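Long-range contact in putative Nitroreductase (PDB 3EO7), which binds flavin mononucleotide and is probably an oxidoreductase of the nitroreductase family: residues G250-Y262 and A444-L456. Residues are numbered along the deposited sequence; the frame is centred on the assembly and turned at random.
Sequences GCTALPSATETNY and AIAQYGDRVYRYL. With ACT (acetate ion), chain H.
Ala-257 O is gripped by two donors, Ser-256 OG at 2.9 Å, lying in the carbonyl plane on a lone pair, and Asp-450 N at 3.1 Å. With chi1 at 75°, Ser-256 OG sits between its own N and carbonyl carbon, where it also accepts from Arg-451 N at 3.0 Å; the hydroxyl thus relays between the loop and the turn joining helices 441-448 and 452-473. Ser-256 N donates to Tyr-448 O at 2.9 Å. Two residues beyond Ala-257, Glu-259 N meets Asp-450 OD2 at 2.7 Å, nearly along the C-O axis, while OD1 of the same carboxylate turns to Ser-8 and Ala-10. Gly-449, with positive phi, lets the loop pass close: a CB there would collide with Ser-256 O. Farther along, Tyr-455 OH donates to a lone pair of Leu-254 O at 2.7 Å, and Ala-253 CB lies over one face of its ring, a CH-pi contact 4.0 Å from the centroid. Replacing Tyr-455 by a phenylalanine would probably keep that packing but leave Leu-254 O without its donor. Arg-451, beside this ring, is salt-bridged to Asp-215. Backbone amides and carbonyls of an irregular linker are thus met by turn backbone and by side chains of Ser-256, Asp-450 and Tyr-455, without any strand pairing.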
ATOM      1  N   GLY A 250      17.322   5.563   4.178  1.00 22.88           N
ATOM      2  CA  GLY A 250      17.323   6.927   4.706  1.00 24.75           C
ATOM      3  C   GLY A 250      16.053   7.356   5.373  1.00 22.92           C
ATOM      4  O   GLY A 250      15.315   6.545   5.873  1.00 23.16           O
ATOM      5  N   CYS A 251      15.827   8.663   5.410  1.00 22.37           N
ATOM      6  CA  CYS A 251      14.653   9.204   6.084  1.00 21.33           C
ATOM      7  C   CYS A 251      13.460   9.026   5.171  1.00 19.37           C
ATOM      8  O   CYS A 251      13.339   9.723   4.183  1.00 19.73           O
ATOM      9  CB  CYS A 251      14.885  10.686   6.332  1.00 24.60           C
ATOM     10  SG  CYS A 251      13.515  11.539   7.143  1.00 28.80           S
ATOM     11  N   THR A 252      12.573   8.105   5.515  1.00 16.12           N
ATOM     12  CA  THR A 252      11.440   7.824   4.653  1.00 14.62           C
ATOM     13  C   THR A 252      10.239   8.722   4.853  1.00 16.93           C
ATOM     14  O   THR A 252       9.300   8.677   4.070  1.00 18.43           O
ATOM     15  CB  THR A 252      10.967   6.375   4.900  1.00 16.26           C
ATOM     16  OG1 THR A 252      10.609   6.250   6.275  1.00 16.68           O
ATOM     17  CG2 THR A 252      12.087   5.360   4.593  1.00 17.57           C
ATOM     18  N   ALA A 253      10.216   9.478   5.951  1.00 17.02           N
ATOM     19  CA  ALA A 253       9.050  10.264   6.278  1.00 17.29           C
ATOM     20  C   ALA A 253       9.427  11.531   7.019  1.00 20.27           C
ATOM     21  O   ALA A 253      10.350  11.530   7.836  1.00 20.86           O
ATOM     22  CB  ALA A 253       8.093   9.414   7.157  1.00 16.55           C
ATOM     23  N   LEU A 254       8.710  12.604   6.736  1.00 19.23           N
ATOM     24  CA  LEU A 254       8.903  13.866   7.442  1.00 17.06           C
ATOM     25  C   LEU A 254       7.558  14.343   7.960  1.00 16.25           C
ATOM     26  O   LEU A 254       6.515  14.041   7.382  1.00 17.78           O
ATOM     27  CB  LEU A 254       9.479  14.934   6.498  1.00 17.15           C
ATOM     28  CG  LEU A 254      10.931  14.794   6.058  1.00 19.82           C
ATOM     29  CD1 LEU A 254      11.234  15.899   5.041  1.00 20.30           C
ATOM     30  CD2 LEU A 254      11.910  14.802   7.279  1.00 18.83           C
ATOM     31  N   PRO A 255       7.580  15.145   9.019  1.00 17.07           N
ATOM     32  CA  PRO A 255       6.339  15.666   9.553  1.00 17.63           C
ATOM     33  C   PRO A 255       5.770  16.843   8.789  1.00 18.87           C
ATOM     34  O   PRO A 255       6.506  17.632   8.189  1.00 17.79           O
ATOM     35  CB  PRO A 255       6.741  16.139  10.967  1.00 20.36           C
ATOM     36  CG  PRO A 255       8.134  16.393  10.901  1.00 25.80           C
ATOM     37  CD  PRO A 255       8.739  15.564   9.824  1.00 18.68           C
ATOM     38  N   SER A 256       4.453  16.918   8.804  1.00 18.42           N
ATOM     39  CA  SER A 256       3.727  18.120   8.383  1.00 18.67           C
ATOM     40  C   SER A 256       3.343  18.847   9.678  1.00 17.98           C
ATOM     41  O   SER A 256       3.632  18.386  10.779  1.00 17.89           O
ATOM     42  CB  SER A 256       2.461  17.766   7.606  1.00 18.01           C
ATOM     43  OG  SER A 256       1.415  17.301   8.440  1.00 18.63           O
ATOM     44  N   ALA A 257       2.661  19.987   9.547  1.00 16.61           N
ATOM     45  CA  ALA A 257       2.094  20.682  10.692  1.00 18.70           C
ATOM     46  C   ALA A 257       0.917  19.877  11.238  1.00 19.27           C
ATOM     47  O   ALA A 257       0.470  18.916  10.622  1.00 18.81           O
ATOM     48  CB  ALA A 257       1.576  22.099  10.246  1.00 19.31           C
ATOM     49  N   THR A 258       0.436  20.296  12.402  1.00 17.64           N
ATOM     50  CA  THR A 258      -0.750  19.753  13.038  1.00 17.55           C
ATOM     51  C   THR A 258      -1.753  20.910  13.040  1.00 19.84           C
ATOM     52  O   THR A 258      -1.506  21.973  13.615  1.00 21.27           O
ATOM     53  CB  THR A 258      -0.455  19.246  14.446  1.00 19.41           C
ATOM     54  OG1 THR A 258       0.538  18.212  14.371  1.00 21.51           O
ATOM     55  CG2 THR A 258      -1.726  18.738  15.135  1.00 19.85           C
ATOM     56  N   GLU A 259      -2.868  20.721  12.371  1.00 19.03           N
ATOM     57  CA  GLU A 259      -3.871  21.760  12.230  1.00 19.30           C
ATOM     58  C   GLU A 259      -5.090  21.532  13.111  1.00 20.59           C
ATOM     59  O   GLU A 259      -5.881  20.649  12.864  1.00 19.29           O
ATOM     60  CB  GLU A 259      -4.323  21.839  10.752  1.00 20.34           C
ATOM     61  CG  GLU A 259      -5.366  22.942  10.526  1.00 22.91           C
ATOM     62  CD  GLU A 259      -6.115  22.792   9.205  1.00 26.95           C
ATOM     63  OE1 GLU A 259      -5.715  21.971   8.384  1.00 40.03           O
ATOM     64  OE2 GLU A 259      -7.129  23.474   9.011  1.00 29.46           O
ATOM     65  N   THR A 260      -5.264  22.366  14.128  1.00 19.96           N
ATOM     66  CA  THR A 260      -6.400  22.238  15.004  1.00 19.52           C
ATOM     67  C   THR A 260      -7.451  23.330  14.746  1.00 23.47           C
ATOM     68  O   THR A 260      -8.567  23.220  15.222  1.00 26.71           O
ATOM     69  CB  THR A 260      -5.934  22.262  16.484  1.00 22.93           C
ATOM     70  OG1 THR A 260      -5.192  23.441  16.727  1.00 22.03           O
ATOM     71  CG2 THR A 260      -5.018  21.062  16.801  1.00 21.37           C
ATOM     72  N   ASN A 261      -7.133  24.359  13.957  0.50 22.84           N
ATOM     73  CA  ASN A 261      -8.082  25.469  13.718  0.50 23.78           C
ATOM     74  C   ASN A 261      -8.825  25.373  12.377  0.50 23.56           C
ATOM     75  O   ASN A 261      -9.061  26.374  11.700  0.50 21.57           O
ATOM     76  CB  ASN A 261      -7.364  26.825  13.827  0.50 25.47           C
ATOM     77  CG  ASN A 261      -8.337  28.015  13.924  0.50 27.64           C
ATOM     78  OD1 ASN A 261      -9.505  27.857  14.286  0.50 32.74           O
ATOM     79  ND2 ASN A 261      -7.843  29.215  13.616  0.50 34.98           N
ATOM     80  N   TYR A 262      -9.284  24.177  12.041  1.00 25.38           N
ATOM     81  CA  TYR A 262      -9.937  23.953  10.753  1.00 24.37           C
ATOM     82  C   TYR A 262     -11.371  24.508  10.784  1.00 24.88           C
ATOM     83  O   TYR A 262     -12.025  24.511  11.833  1.00 25.70           O
ATOM     84  CB  TYR A 262      -9.929  22.473  10.358  1.00 24.22           C
ATOM     85  CG  TYR A 262     -10.433  21.549  11.421  1.00 25.98           C
ATOM     86  CD1 TYR A 262     -11.785  21.233  11.522  1.00 23.20           C
ATOM     87  CD2 TYR A 262      -9.565  20.972  12.338  1.00 25.46           C
ATOM     88  CE1 TYR A 262     -12.238  20.391  12.505  1.00 22.90           C
ATOM     89  CE2 TYR A 262     -10.026  20.113  13.321  1.00 27.10           C
ATOM     90  CZ  TYR A 262     -11.359  19.830  13.405  1.00 26.07           C
ATOM     91  OH  TYR A 262     -11.840  18.990  14.390  1.00 31.00           O
ATOM     92  N   ALA A 444       0.387   9.217  16.612  1.00 17.09           N
ATOM     93  CA  ALA A 444       0.974   9.299  15.277  1.00 16.76           C
ATOM     94  C   ALA A 444       1.087  10.759  14.812  1.00 16.93           C
ATOM     95  O   ALA A 444       2.088  11.172  14.217  1.00 15.34           O
ATOM     96  CB  ALA A 444       0.091   8.476  14.277  1.00 15.07           C
ATOM     97  N   ILE A 445       0.025  11.528  15.039  1.00 14.04           N
ATOM     98  CA  ILE A 445      -0.022  12.958  14.642  1.00 16.21           C
ATOM     99  C   ILE A 445       1.013  13.749  15.431  1.00 17.53           C
ATOM    100  O   ILE A 445       1.682  14.638  14.890  1.00 16.11           O
ATOM    101  CB  ILE A 445      -1.440  13.542  14.809  1.00 16.46           C
ATOM    102  CG1 ILE A 445      -2.381  12.887  13.789  1.00 18.54           C
ATOM    103  CG2 ILE A 445      -1.421  15.073  14.625  1.00 16.30           C
ATOM    104  CD1 ILE A 445      -3.860  13.054  14.136  1.00 14.68           C
ATOM    105  N   ALA A 446       1.206  13.359  16.688  1.00 17.91           N
ATOM    106  CA  ALA A 446       2.188  14.029  17.545  1.00 19.42           C
ATOM    107  C   ALA A 446       3.584  13.913  16.955  1.00 18.71           C
ATOM    108  O   ALA A 446       4.415  14.818  17.115  1.00 18.42           O
ATOM    109  CB  ALA A 446       2.155  13.465  18.997  1.00 18.51           C
ATOM    110  N   GLN A 447       3.827  12.832  16.233  1.00 16.95           N
ATOM    111  CA  GLN A 447       5.117  12.613  15.622  1.00 18.70           C
ATOM    112  C   GLN A 447       5.288  13.163  14.206  1.00 18.32           C
ATOM    113  O   GLN A 447       6.328  13.728  13.898  1.00 19.58           O
ATOM    114  CB  GLN A 447       5.434  11.126  15.641  1.00 19.62           C
ATOM    115  CG  GLN A 447       5.567  10.593  17.067  1.00 28.34           C
ATOM    116  CD  GLN A 447       5.604   9.101  17.069  1.00 38.35           C
ATOM    117  OE1 GLN A 447       6.525   8.491  16.501  1.00 37.74           O
ATOM    118  NE2 GLN A 447       4.573   8.482  17.676  1.00 39.71           N
ATOM    119  N   TYR A 448       4.274  13.032  13.349  1.00 16.93           N
ATOM    120  CA  TYR A 448       4.419  13.414  11.942  1.00 16.46           C
ATOM    121  C   TYR A 448       3.379  14.413  11.433  1.00 15.76           C
ATOM    122  O   TYR A 448       3.292  14.675  10.233  1.00 16.93           O
ATOM    123  CB  TYR A 448       4.365  12.196  11.060  1.00 19.86           C
ATOM    124  CG  TYR A 448       5.589  11.321  11.160  1.00 18.29           C
ATOM    125  CD1 TYR A 448       6.756  11.634  10.482  1.00 22.11           C
ATOM    126  CD2 TYR A 448       5.557  10.185  11.957  1.00 26.02           C
ATOM    127  CE1 TYR A 448       7.892  10.803  10.578  1.00 23.38           C
ATOM    128  CE2 TYR A 448       6.672   9.350  12.058  1.00 25.64           C
ATOM    129  CZ  TYR A 448       7.818   9.657  11.368  1.00 27.21           C
ATOM    130  OH  TYR A 448       8.892   8.799  11.504  1.00 29.03           O
ATOM    131  N   GLY A 449       2.595  14.966  12.345  1.00 16.17           N
ATOM    132  CA  GLY A 449       1.548  15.883  11.965  1.00 15.92           C
ATOM    133  C   GLY A 449       0.410  15.176  11.241  1.00 15.21           C
ATOM    134  O   GLY A 449       0.345  13.932  11.182  1.00 15.81           O
ATOM    135  N   ASP A 450      -0.507  15.957  10.679  1.00 15.24           N
ATOM    136  CA  ASP A 450      -1.672  15.378  10.025  1.00 14.67           C
ATOM    137  C   ASP A 450      -1.342  14.518   8.824  1.00 14.67           C
ATOM    138  O   ASP A 450      -2.088  13.618   8.502  1.00 15.15           O
ATOM    139  CB  ASP A 450      -2.684  16.455   9.665  1.00 15.38           C
ATOM    140  CG  ASP A 450      -3.259  17.103  10.898  1.00 18.93           C
ATOM    141  OD1 ASP A 450      -3.982  16.391  11.631  1.00 18.57           O
ATOM    142  OD2 ASP A 450      -2.976  18.306  11.103  1.00 22.45           O
ATOM    143  N   ARG A 451      -0.225  14.820   8.170  1.00 13.97           N
ATOM    144  CA  ARG A 451       0.255  14.017   7.024  1.00 15.44           C
ATOM    145  C   ARG A 451       0.508  12.560   7.397  1.00 16.02           C
ATOM    146  O   ARG A 451       0.559  11.702   6.532  1.00 14.72           O
ATOM    147  CB  ARG A 451       1.511  14.664   6.452  1.00 14.36           C
ATOM    148  CG  ARG A 451       2.115  14.004   5.193  1.00 15.27           C
ATOM    149  CD  ARG A 451       3.462  14.654   4.933  1.00 15.81           C
ATOM    150  NE  ARG A 451       4.142  14.317   3.656  1.00 13.96           N
ATOM    151  CZ  ARG A 451       3.992  15.034   2.529  1.00 17.30           C
ATOM    152  NH1 ARG A 451       3.145  16.064   2.482  1.00 17.25           N
ATOM    153  NH2 ARG A 451       4.691  14.727   1.455  1.00 16.49           N
ATOM    154  N   VAL A 452       0.659  12.260   8.690  1.00 16.46           N
ATOM    155  CA  VAL A 452       0.868  10.877   9.120  1.00 15.82           C
ATOM    156  C   VAL A 452      -0.278   9.983   8.638  1.00 15.96           C
ATOM    157  O   VAL A 452      -0.079   8.787   8.412  1.00 16.03           O
ATOM    158  CB  VAL A 452       1.010  10.728  10.666  1.00 13.96           C
ATOM    159  CG1 VAL A 452      -0.369  10.832  11.385  1.00 14.38           C
ATOM    160  CG2 VAL A 452       1.762   9.375  11.004  1.00 15.44           C
ATOM    161  N   TYR A 453      -1.460  10.566   8.423  1.00 14.92           N
ATOM    162  CA  TYR A 453      -2.600   9.803   7.952  1.00 14.64           C
ATOM    163  C   TYR A 453      -2.269   9.084   6.652  1.00 13.47           C
ATOM    164  O   TYR A 453      -2.662   7.912   6.461  1.00 16.03           O
ATOM    165  CB  TYR A 453      -3.819  10.719   7.775  1.00 16.49           C
ATOM    166  CG  TYR A 453      -5.136   9.972   7.802  1.00 11.59           C
ATOM    167  CD1 TYR A 453      -5.768   9.691   8.994  1.00 16.52           C
ATOM    168  CD2 TYR A 453      -5.741   9.569   6.629  1.00 15.33           C
ATOM    169  CE1 TYR A 453      -6.996   9.021   9.041  1.00 18.00           C
ATOM    170  CE2 TYR A 453      -6.968   8.940   6.648  1.00 15.62           C
ATOM    171  CZ  TYR A 453      -7.575   8.643   7.875  1.00 17.86           C
ATOM    172  OH  TYR A 453      -8.779   8.014   7.878  1.00 16.00           O
ATOM    173  N   ARG A 454      -1.596   9.791   5.732  1.00 17.25           N
ATOM    174  CA  ARG A 454      -1.150   9.180   4.480  1.00 17.33           C
ATOM    175  C   ARG A 454      -0.208   7.998   4.760  1.00 16.90           C
ATOM    176  O   ARG A 454      -0.348   6.931   4.211  1.00 15.40           O
ATOM    177  CB  ARG A 454      -0.333  10.177   3.655  1.00 16.90           C
ATOM    178  CG  ARG A 454      -1.032  11.429   3.283  1.00 19.11           C
ATOM    179  CD  ARG A 454      -0.085  12.198   2.336  1.00 20.30           C
ATOM    180  NE  ARG A 454      -0.547  13.541   2.113  1.00 20.93           N
ATOM    181  CZ  ARG A 454       0.073  14.430   1.325  1.00 19.81           C
ATOM    182  NH1 ARG A 454       1.186  14.089   0.684  1.00 18.35           N
ATOM    183  NH2 ARG A 454      -0.436  15.637   1.184  1.00 18.47           N
ATOM    184  N   TYR A 455       0.751   8.248   5.643  1.00 15.45           N
ATOM    185  CA  TYR A 455       1.805   7.286   5.957  1.00 15.76           C
ATOM    186  C   TYR A 455       1.231   6.012   6.535  1.00 16.22           C
ATOM    187  O   TYR A 455       1.643   4.906   6.175  1.00 15.70           O
ATOM    188  CB  TYR A 455       2.820   7.855   6.929  1.00 16.24           C
ATOM    189  CG  TYR A 455       3.564   9.123   6.500  1.00 13.89           C
ATOM    190  CD1 TYR A 455       3.823   9.412   5.161  1.00 17.04           C
ATOM    191  CD2 TYR A 455       4.117   9.969   7.459  1.00 17.26           C
ATOM    192  CE1 TYR A 455       4.541  10.507   4.811  1.00 14.66           C
ATOM    193  CE2 TYR A 455       4.854  11.105   7.114  1.00 16.80           C
ATOM    194  CZ  TYR A 455       5.066  11.375   5.765  1.00 14.70           C
ATOM    195  OH  TYR A 455       5.812  12.475   5.363  1.00 15.74           O
ATOM    196  N   LEU A 456       0.284   6.167   7.439  1.00 16.64           N
ATOM    197  CA  LEU A 456      -0.323   5.011   8.101  1.00 15.15           C
ATOM    198  C   LEU A 456      -1.023   4.085   7.106  1.00 16.70           C
ATOM    199  O   LEU A 456      -0.872   2.844   7.164  1.00 16.32           O
ATOM    200  CB  LEU A 456      -1.357   5.465   9.154  1.00 15.40           C
ATOM    201  CG  LEU A 456      -0.851   6.206  10.374  1.00 16.61           C
ATOM    202  CD1 LEU A 456      -1.983   6.802  11.238  1.00 16.44           C
ATOM    203  CD2 LEU A 456       0.087   5.260  11.191  1.00 19.26           C
TER
HETATM  204  C   ACT H 706       4.212  18.385  14.071  1.00 37.86           C
HETATM  205  O   ACT H 706       3.108  18.724  13.538  1.00 27.35           O
HETATM  206  OXT ACT H 706       4.399  17.182  14.363  1.00 39.95           O
HETATM  207  CH3 ACT H 706       5.311  19.365  14.383  1.00 37.99           C